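Local coordinates for protein glutamine synthetase (Streptomyces coelicolor, PDB 4BAX) that belongs to the glutamine synthetase family, enzymes that join a beta-grasp domain to a larger catalytic domain and here assemble as ten chains, at residues M2-E7 / E73-L78; H232-T237 / K309-D314. All blocks are in the same frame, centred on the assembly; numbering follows the deposited sequence.

In the fold
Interaction 1 pairs strands 3-11 and 75-82 in the beta-grasp domain, whereas interaction 2 pairs strands 231-236 and 312-314 in the mixed sheet of the catalytic part. They share no strand and lie on opposite sides of the chain's centre, with centres about 35 Å apart. Both are mostly buried and both rest on four hydrogen bonds. The first runs parallel, draws one acceptor from an aspartate side chain, frays to an exposed end and reaches a second subunit through a lysine. The second runs antiparallel with backbone bonds alone, lies nearer the middle of the chain, and has buried carboxylates answered by arginines and a tyrosine of its own chain.

Interaction 1 of 2, residues M2-E7 / E73-L78; sequences MTFKAE and EDILVL
Two parallel strands zip together here, I75 bonding to the residues either side of A6, and E7 to those either side of L76. I75 N donates its N-H to K5 O almost along the carbonyl axis, and E7 N returns a bond to I75 O at 2.8 Å in the carbonyl plane. V77 N then reaches E7 O from above its carbonyl plane.

Before the second strand begins, a side chain stands in for a backbone acceptor: D74 OD1 takes the K5 N-H at 2.9 Å, the N-H pointing nearly straight at it (170°) but from above the carboxylate plane. D74 and K5 run side by side, so D74 OD2 lies 3.2 Å from K5 CE while K5 NZ bends on to a salt bridge with E160 of the second subunit.

The close packing lies on the face carrying F4, A6 and I75. With its CG1 between N and carbonyl carbon (chi1 53°), I75 meets the edge of the F4 ring, CG1 lying 3.7 Å from F4 CE2. A6, small enough to fit between branched neighbours, touches I75 CD1 and V77 CG2 with its CB. On the other face L76 CD2 rests 3.6 Å from E7 CB. By contrast, the M2 end is loose: the poorly ordered methionine crosses E73 at about a right angle, its CE at E73 CG, and the E73 carboxylate leads away from the strand.

In the five-stranded sheet, strand 3-11 lies between 75-82 and 20-28, which pairs antiparallel with its other edge. E7 hydrogen-bonds S22 and T24 of strand 20-28 and forms a salt bridge with R70 of the loop before strand 75-82. W202 and V199 of helix 190-210 cover the L76 side.

Interaction 2 of 2, residues H232-T237 / K309-D314; sequences HTNFST and KGYIED
E313 OE1 is gripped twice, by salt bridges from R315 and R299, which would be expected to keep this buried glutamate ionised. Its chain is fully extended beyond CG, and its CB lies 3.7 Å from N234 OD1, the two side chains running side by side. N234 also lines up with Y311, amide and ring planes 82° apart, OD1 coming to 3.6 Å from Y311 CE2. At this partly exposed position the polar but uncharged amide lies between the aliphatic stem of E313 and the ring of Y311.

On the opposite face F235 and I312 form the apolar part: I312 CG1 sits at the edge of the phenyl ring, 4.3 Å from F235 CD2, while the ring itself meets F111 of strand 110-121. D314 turns its carboxylate away to Y267 and R316.

The backbones hold all this in register through two reciprocal pairs. T233 and D314 exchange bonds, D314 N to T233 O measuring 2.8 Å, and F235 and I312 do likewise, I312 N to F235 O at 3.0 Å. N234 and E313 form the non-hydrogen-bonded pair between them. Such alternation is the signature of antiparallel pairing, and here it ties the short strand 312-314 onto the mixed sheet of the glutamine synthetase catalytic fold.

Interaction 1 of 2, residues M2-E7 / E73-L78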
ATOM      1  N   MET A   2      22.798  36.651 -29.842  1.00 68.79           N
ATOM      2  CA  MET A   2      22.309  35.562 -28.995  1.00 65.54           C
ATOM      3  C   MET A   2      21.984  35.807 -27.526  1.00 62.12           C
ATOM      4  O   MET A   2      22.456  36.747 -26.880  1.00 62.39           O
ATOM      5  CB  MET A   2      23.332  34.425 -29.036  1.00 65.50           C
ATOM      6  CG  MET A   2      24.656  34.804 -28.386  1.00 65.66           C
ATOM      7  SD  MET A   2      25.204  33.579 -27.182  1.00142.35           S
ATOM      8  CE  MET A   2      25.644  32.247 -28.285  1.00 61.85           C
ATOM      9  N   THR A   3      21.149  34.899 -27.027  1.00 57.99           N
ATOM     10  CA  THR A   3      20.688  34.880 -25.660  1.00 53.67           C
ATOM     11  C   THR A   3      21.158  33.584 -25.034  1.00 50.09           C
ATOM     12  O   THR A   3      21.088  32.523 -25.663  1.00 49.73           O
ATOM     13  CB  THR A   3      19.158  34.972 -25.608  1.00 52.79           C
ATOM     14  OG1 THR A   3      18.774  36.341 -25.777  1.00 52.89           O
ATOM     15  CG2 THR A   3      18.639  34.505 -24.274  1.00 52.39           C
ATOM     16  N   PHE A   4      21.691  33.673 -23.826  1.00 47.04           N
ATOM     17  CA  PHE A   4      22.107  32.492 -23.097  1.00 43.81           C
ATOM     18  C   PHE A   4      21.832  32.645 -21.605  1.00 41.25           C
ATOM     19  O   PHE A   4      21.634  33.756 -21.101  1.00 41.47           O
ATOM     20  CB  PHE A   4      23.565  32.152 -23.371  1.00 43.52           C
ATOM     21  CG  PHE A   4      24.523  33.142 -22.803  1.00 43.55           C
ATOM     22  CD1 PHE A   4      24.847  34.288 -23.518  1.00 43.67           C
ATOM     23  CD2 PHE A   4      25.121  32.927 -21.571  1.00 43.33           C
ATOM     24  CE1 PHE A   4      25.742  35.211 -23.006  1.00 43.75           C
ATOM     25  CE2 PHE A   4      26.016  33.850 -21.055  1.00 43.53           C
ATOM     26  CZ  PHE A   4      26.326  34.993 -21.776  1.00 43.76           C
ATOM     27  N   LYS A   5      21.789  31.515 -20.913  1.00 38.60           N
ATOM     28  CA  LYS A   5      21.511  31.491 -19.491  1.00 36.24           C
ATOM     29  C   LYS A   5      22.807  31.480 -18.690  1.00 35.06           C
ATOM     30  O   LYS A   5      23.760  30.758 -19.031  1.00 35.14           O
ATOM     31  CB  LYS A   5      20.672  30.272 -19.161  1.00 35.42           C
ATOM     32  CG  LYS A   5      19.274  30.333 -19.765  1.00 35.20           C
ATOM     33  CD  LYS A   5      18.463  29.131 -19.317  1.00 35.01           C
ATOM     34  CE  LYS A   5      18.468  28.025 -20.327  1.00 34.83           C
ATOM     35  NZ  LYS A   5      17.257  28.157 -21.158  1.00 34.93           N
ATOM     36  N   ALA A   6      22.841  32.302 -17.646  1.00 34.07           N
ATOM     37  CA  ALA A   6      23.966  32.349 -16.718  1.00 33.39           C
ATOM     38  C   ALA A   6      23.477  32.072 -15.296  1.00 32.76           C
ATOM     39  O   ALA A   6      22.608  32.777 -14.769  1.00 32.50           O
ATOM     40  CB  ALA A   6      24.650  33.700 -16.787  1.00 33.76           C
ATOM     41  N   GLU A   7      24.035  31.037 -14.672  1.00 32.48           N
ATOM     42  CA  GLU A   7      23.660  30.708 -13.299  1.00 31.98           C
ATOM     43  C   GLU A   7      24.643  31.316 -12.311  1.00 30.71           C
ATOM     44  O   GLU A   7      25.796  30.877 -12.204  1.00 29.97           O
ATOM     45  CB  GLU A   7      23.605  29.195 -13.106  1.00 32.97           C
ATOM     46  CG  GLU A   7      22.936  28.746 -11.794  1.00 34.24           C
ATOM     47  CD  GLU A   7      21.410  28.870 -11.788  1.00 35.50           C
ATOM     48  OE1 GLU A   7      20.814  29.237 -12.823  1.00 36.14           O
ATOM     49  OE2 GLU A   7      20.800  28.631 -10.726  1.00 35.93           O
ATOM     50  N   GLU A  73      25.000  26.852 -24.736  1.00 41.97           N
ATOM     51  CA  GLU A  73      25.856  28.020 -24.545  1.00 42.62           C
ATOM     52  C   GLU A  73      25.720  28.567 -23.114  1.00 40.86           C
ATOM     53  O   GLU A  73      26.328  29.574 -22.720  1.00 40.42           O
ATOM     54  CB  GLU A  73      25.498  29.099 -25.582  1.00 44.77           C
ATOM     55  CG  GLU A  73      26.628  29.495 -26.542  1.00 47.09           C
ATOM     56  CD  GLU A  73      27.427  28.301 -27.091  1.00 48.86           C
ATOM     57  OE1 GLU A  73      26.827  27.467 -27.817  1.00 49.36           O
ATOM     58  OE2 GLU A  73      28.647  28.185 -26.793  1.00 49.43           O
ATOM     59  N   ASP A  74      24.974  27.833 -22.305  1.00 39.58           N
ATOM     60  CA  ASP A  74      24.692  28.259 -20.946  1.00 37.87           C
ATOM     61  C   ASP A  74      25.882  28.071 -19.995  1.00 35.47           C
ATOM     62  O   ASP A  74      26.731  27.194 -20.210  1.00 34.96           O
ATOM     63  CB  ASP A  74      23.473  27.504 -20.451  1.00 38.50           C
ATOM     64  CG  ASP A  74      22.250  27.766 -21.317  1.00 39.33           C
ATOM     65  OD1 ASP A  74      22.201  28.809 -22.009  1.00 39.38           O
ATOM     66  OD2 ASP A  74      21.322  26.930 -21.288  1.00 39.90           O
ATOM     67  N   ILE A  75      25.974  28.932 -18.980  1.00 33.90           N
ATOM     68  CA  ILE A  75      27.157  28.942 -18.119  1.00 32.67           C
ATOM     69  C   ILE A  75      26.839  29.087 -16.627  1.00 31.29           C
ATOM     70  O   ILE A  75      25.779  29.590 -16.242  1.00 31.08           O
ATOM     71  CB  ILE A  75      28.136  30.077 -18.527  1.00 36.69           C
ATOM     72  CG1 ILE A  75      27.392  31.411 -18.575  1.00 36.80           C
ATOM     73  CG2 ILE A  75      28.829  29.773 -19.863  1.00 36.70           C
ATOM     74  CD1 ILE A  75      28.153  32.552 -17.984  1.00 36.97           C
ATOM     75  N   LEU A  76      27.799  28.690 -15.796  1.00 30.04           N
ATOM     76  CA  LEU A  76      27.725  28.907 -14.354  1.00 28.03           C
ATOM     77  C   LEU A  76      28.652  30.051 -13.991  1.00 26.68           C
ATOM     78  O   LEU A  76      29.782  30.123 -14.485  1.00 26.09           O
ATOM     79  CB  LEU A  76      28.116  27.658 -13.588  1.00 27.31           C
ATOM     80  CG  LEU A  76      27.411  26.412 -14.083  1.00 27.34           C
ATOM     81  CD1 LEU A  76      28.101  25.212 -13.450  1.00 27.27           C
ATOM     82  CD2 LEU A  76      25.912  26.469 -13.777  1.00 27.24           C
ATOM     83  N   VAL A  77      28.166  30.962 -13.161  1.00 26.62           N
ATOM     84  CA  VAL A  77      28.976  32.090 -12.748  1.00 27.46           C
ATOM     85  C   VAL A  77      29.110  32.121 -11.232  1.00 28.17           C
ATOM     86  O   VAL A  77      28.161  32.490 -10.525  1.00 28.86           O
ATOM     87  CB  VAL A  77      28.376  33.437 -13.227  1.00 27.65           C
ATOM     88  CG1 VAL A  77      29.417  34.520 -13.162  1.00 27.63           C
ATOM     89  CG2 VAL A  77      27.861  33.328 -14.640  1.00 27.87           C
ATOM     90  N   LEU A  78      30.287  31.753 -10.734  1.00 27.98           N
ATOM     91  CA  LEU A  78      30.555  31.845  -9.307  1.00 28.30           C
ATOM     92  C   LEU A  78      30.955  33.274  -8.937  1.00 28.54           C
ATOM     93  O   LEU A  78      31.860  33.828  -9.546  1.00 27.57           O
ATOM     94  CB  LEU A  78      31.664  30.865  -8.908  1.00 28.04           C
ATOM     95  CG  LEU A  78      32.054  30.856  -7.433  1.00 27.69           C
ATOM     96  CD1 LEU A  78      30.927  30.328  -6.541  1.00 27.16           C
ATOM     97  CD2 LEU A  78      33.336  30.070  -7.232  1.00 27.71           C
TER

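Interaction 2 of 2, residues H232-T237 / K309-D314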
ATOM      1  N   HIS A 232      40.335  15.880   3.102  1.00 29.92           N
ATOM      2  CA  HIS A 232      41.793  15.831   3.227  1.00 32.45           C
ATOM      3  C   HIS A 232      42.399  16.780   2.213  1.00 34.65           C
ATOM      4  O   HIS A 232      41.999  16.787   1.038  1.00 35.28           O
ATOM      5  CB  HIS A 232      42.331  14.422   2.990  1.00 33.13           C
ATOM      6  CG  HIS A 232      42.026  13.461   4.097  1.00 33.88           C
ATOM      7  ND1 HIS A 232      41.289  13.820   5.208  1.00 34.66           N
ATOM      8  CD2 HIS A 232      42.385  12.168   4.285  1.00 34.10           C
ATOM      9  CE1 HIS A 232      41.192  12.784   6.023  1.00 34.75           C
ATOM     10  NE2 HIS A 232      41.852  11.771   5.487  1.00 34.52           N
ATOM     11  N   THR A 233      43.374  17.564   2.662  1.00 35.69           N
ATOM     12  CA  THR A 233      43.982  18.578   1.814  1.00 36.09           C
ATOM     13  C   THR A 233      45.469  18.290   1.582  1.00 36.99           C
ATOM     14  O   THR A 233      46.253  18.120   2.520  1.00 37.08           O
ATOM     15  CB  THR A 233      43.779  19.977   2.400  1.00 35.11           C
ATOM     16  OG1 THR A 233      42.382  20.172   2.664  1.00 34.28           O
ATOM     17  CG2 THR A 233      44.263  21.028   1.418  1.00 35.14           C
ATOM     18  N   ASN A 234      45.817  18.212   0.304  1.00 37.82           N
ATOM     19  CA  ASN A 234      47.177  17.972  -0.138  1.00 39.01           C
ATOM     20  C   ASN A 234      47.817  19.296  -0.505  1.00 38.39           C
ATOM     21  O   ASN A 234      47.242  20.097  -1.252  1.00 37.93           O
ATOM     22  CB  ASN A 234      47.188  17.034  -1.348  1.00 40.57           C
ATOM     23  CG  ASN A 234      46.509  15.704  -1.057  1.00 41.77           C
ATOM     24  OD1 ASN A 234      46.888  14.976  -0.128  1.00 42.14           O
ATOM     25  ND2 ASN A 234      45.471  15.397  -1.833  1.00 42.04           N
ATOM     26  N   PHE A 235      49.011  19.512   0.027  1.00 38.07           N
ATOM     27  CA  PHE A 235      49.662  20.799  -0.108  1.00 38.27           C
ATOM     28  C   PHE A 235      51.157  20.721  -0.364  1.00 38.22           C
ATOM     29  O   PHE A 235      51.856  19.919   0.267  1.00 38.24           O
ATOM     30  CB  PHE A 235      49.391  21.631   1.135  1.00 38.63           C
ATOM     31  CG  PHE A 235      50.300  22.794   1.278  1.00 39.48           C
ATOM     32  CD1 PHE A 235      50.128  23.923   0.506  1.00 39.83           C
ATOM     33  CD2 PHE A 235      51.358  22.747   2.180  1.00 40.04           C
ATOM     34  CE1 PHE A 235      50.973  25.004   0.647  1.00 40.35           C
ATOM     35  CE2 PHE A 235      52.215  23.826   2.322  1.00 40.51           C
ATOM     36  CZ  PHE A 235      52.021  24.958   1.556  1.00 40.59           C
ATOM     37  N   SER A 236      51.640  21.581  -1.259  1.00 38.21           N
ATOM     38  CA  SER A 236      53.072  21.696  -1.529  1.00 38.70           C
ATOM     39  C   SER A 236      53.405  23.084  -2.062  1.00 39.78           C
ATOM     40  O   SER A 236      52.549  23.804  -2.581  1.00 39.89           O
ATOM     41  CB  SER A 236      53.568  20.612  -2.517  1.00 38.34           C
ATOM     42  OG  SER A 236      53.212  20.891  -3.876  1.00 37.95           O
ATOM     43  N   THR A 237      54.683  23.421  -1.953  1.00 40.60           N
ATOM     44  CA  THR A 237      55.233  24.628  -2.528  1.00 40.64           C
ATOM     45  C   THR A 237      56.325  24.121  -3.452  1.00 41.83           C
ATOM     46  O   THR A 237      56.626  22.925  -3.427  1.00 42.06           O
ATOM     47  CB  THR A 237      55.872  25.540  -1.466  1.00 39.69           C
ATOM     48  OG1 THR A 237      56.923  24.821  -0.792  1.00 39.28           O
ATOM     49  CG2 THR A 237      54.822  26.062  -0.464  1.00 38.86           C
ATOM     50  N   LYS A 309      61.035  14.298  -1.626  1.00 47.38           N
ATOM     51  CA  LYS A 309      60.338  15.492  -2.108  1.00 46.71           C
ATOM     52  C   LYS A 309      58.871  15.128  -2.358  1.00 45.54           C
ATOM     53  O   LYS A 309      58.515  13.946  -2.389  1.00 45.86           O
ATOM     54  CB  LYS A 309      60.994  16.005  -3.394  1.00 47.19           C
ATOM     55  CG  LYS A 309      60.973  15.024  -4.538  1.00 47.70           C
ATOM     56  CD  LYS A 309      61.830  15.525  -5.698  1.00 48.26           C
ATOM     57  CE  LYS A 309      61.837  14.516  -6.852  1.00 48.49           C
ATOM     58  NZ  LYS A 309      62.804  14.892  -7.931  1.00 48.59           N
ATOM     59  N   GLY A 310      58.009  16.133  -2.483  1.00 44.10           N
ATOM     60  CA  GLY A 310      56.585  15.862  -2.588  1.00 42.30           C
ATOM     61  C   GLY A 310      55.670  16.899  -1.962  1.00 40.44           C
ATOM     62  O   GLY A 310      55.811  18.106  -2.200  1.00 40.09           O
ATOM     63  N   TYR A 311      54.682  16.408  -1.216  1.00 39.26           N
ATOM     64  CA  TYR A 311      53.653  17.236  -0.568  1.00 37.62           C
ATOM     65  C   TYR A 311      53.365  16.646   0.796  1.00 36.85           C
ATOM     66  O   TYR A 311      53.869  15.574   1.135  1.00 36.64           O
ATOM     67  CB  TYR A 311      52.364  17.230  -1.407  1.00 36.40           C
ATOM     68  CG  TYR A 311      51.791  15.835  -1.597  1.00 35.80           C
ATOM     69  CD1 TYR A 311      52.352  14.961  -2.534  1.00 35.85           C
ATOM     70  CD2 TYR A 311      50.756  15.350  -0.797  1.00 35.26           C
ATOM     71  CE1 TYR A 311      51.865  13.663  -2.709  1.00 35.71           C
ATOM     72  CE2 TYR A 311      50.254  14.040  -0.975  1.00 35.15           C
ATOM     73  CZ  TYR A 311      50.820  13.199  -1.932  1.00 35.25           C
ATOM     74  OH  TYR A 311      50.366  11.900  -2.147  1.00 34.82           O
ATOM     75  N   ILE A 312      52.498  17.308   1.552  1.00 36.48           N
ATOM     76  CA  ILE A 312      52.016  16.731   2.798  1.00 35.94           C
ATOM     77  C   ILE A 312      50.497  16.680   2.743  1.00 35.20           C
ATOM     78  O   ILE A 312      49.865  17.455   2.015  1.00 35.25           O
ATOM     79  CB  ILE A 312      52.487  17.520   4.055  1.00 20.29           C
ATOM     80  CG1 ILE A 312      51.950  18.949   4.039  1.00 22.39           C
ATOM     81  CG2 ILE A 312      54.008  17.510   4.173  1.00 20.45           C
ATOM     82  CD1 ILE A 312      52.356  19.770   5.262  1.00 22.48           C
ATOM     83  N   GLU A 313      49.916  15.798   3.549  1.00 34.55           N
ATOM     84  CA  GLU A 313      48.479  15.606   3.570  1.00 34.02           C
ATOM     85  C   GLU A 313      47.949  15.976   4.940  1.00 33.21           C
ATOM     86  O   GLU A 313      48.326  15.385   5.952  1.00 32.83           O
ATOM     87  CB  GLU A 313      48.150  14.148   3.249  1.00 34.91           C
ATOM     88  CG  GLU A 313      46.688  13.789   3.466  1.00 35.88           C
ATOM     89  CD  GLU A 313      46.434  12.292   3.337  1.00 37.00           C
ATOM     90  OE1 GLU A 313      46.739  11.550   4.301  1.00 37.06           O
ATOM     91  OE2 GLU A 313      45.900  11.864   2.287  1.00 37.53           O
ATOM     92  N   ASP A 314      47.072  16.971   4.961  1.00 33.15           N
ATOM     93  CA  ASP A 314      46.408  17.367   6.184  1.00 33.09           C
ATOM     94  C   ASP A 314      45.090  16.619   6.286  1.00 33.37           C
ATOM     95  O   ASP A 314      44.173  16.855   5.483  1.00 33.51           O
ATOM     96  CB  ASP A 314      46.162  18.877   6.179  1.00 32.62           C
ATOM     97  CG  ASP A 314      45.729  19.407   7.544  1.00 32.57           C
ATOM     98  OD1 ASP A 314      45.275  18.591   8.374  1.00 32.63           O
ATOM     99  OD2 ASP A 314      45.826  20.636   7.794  1.00 32.48           O
TER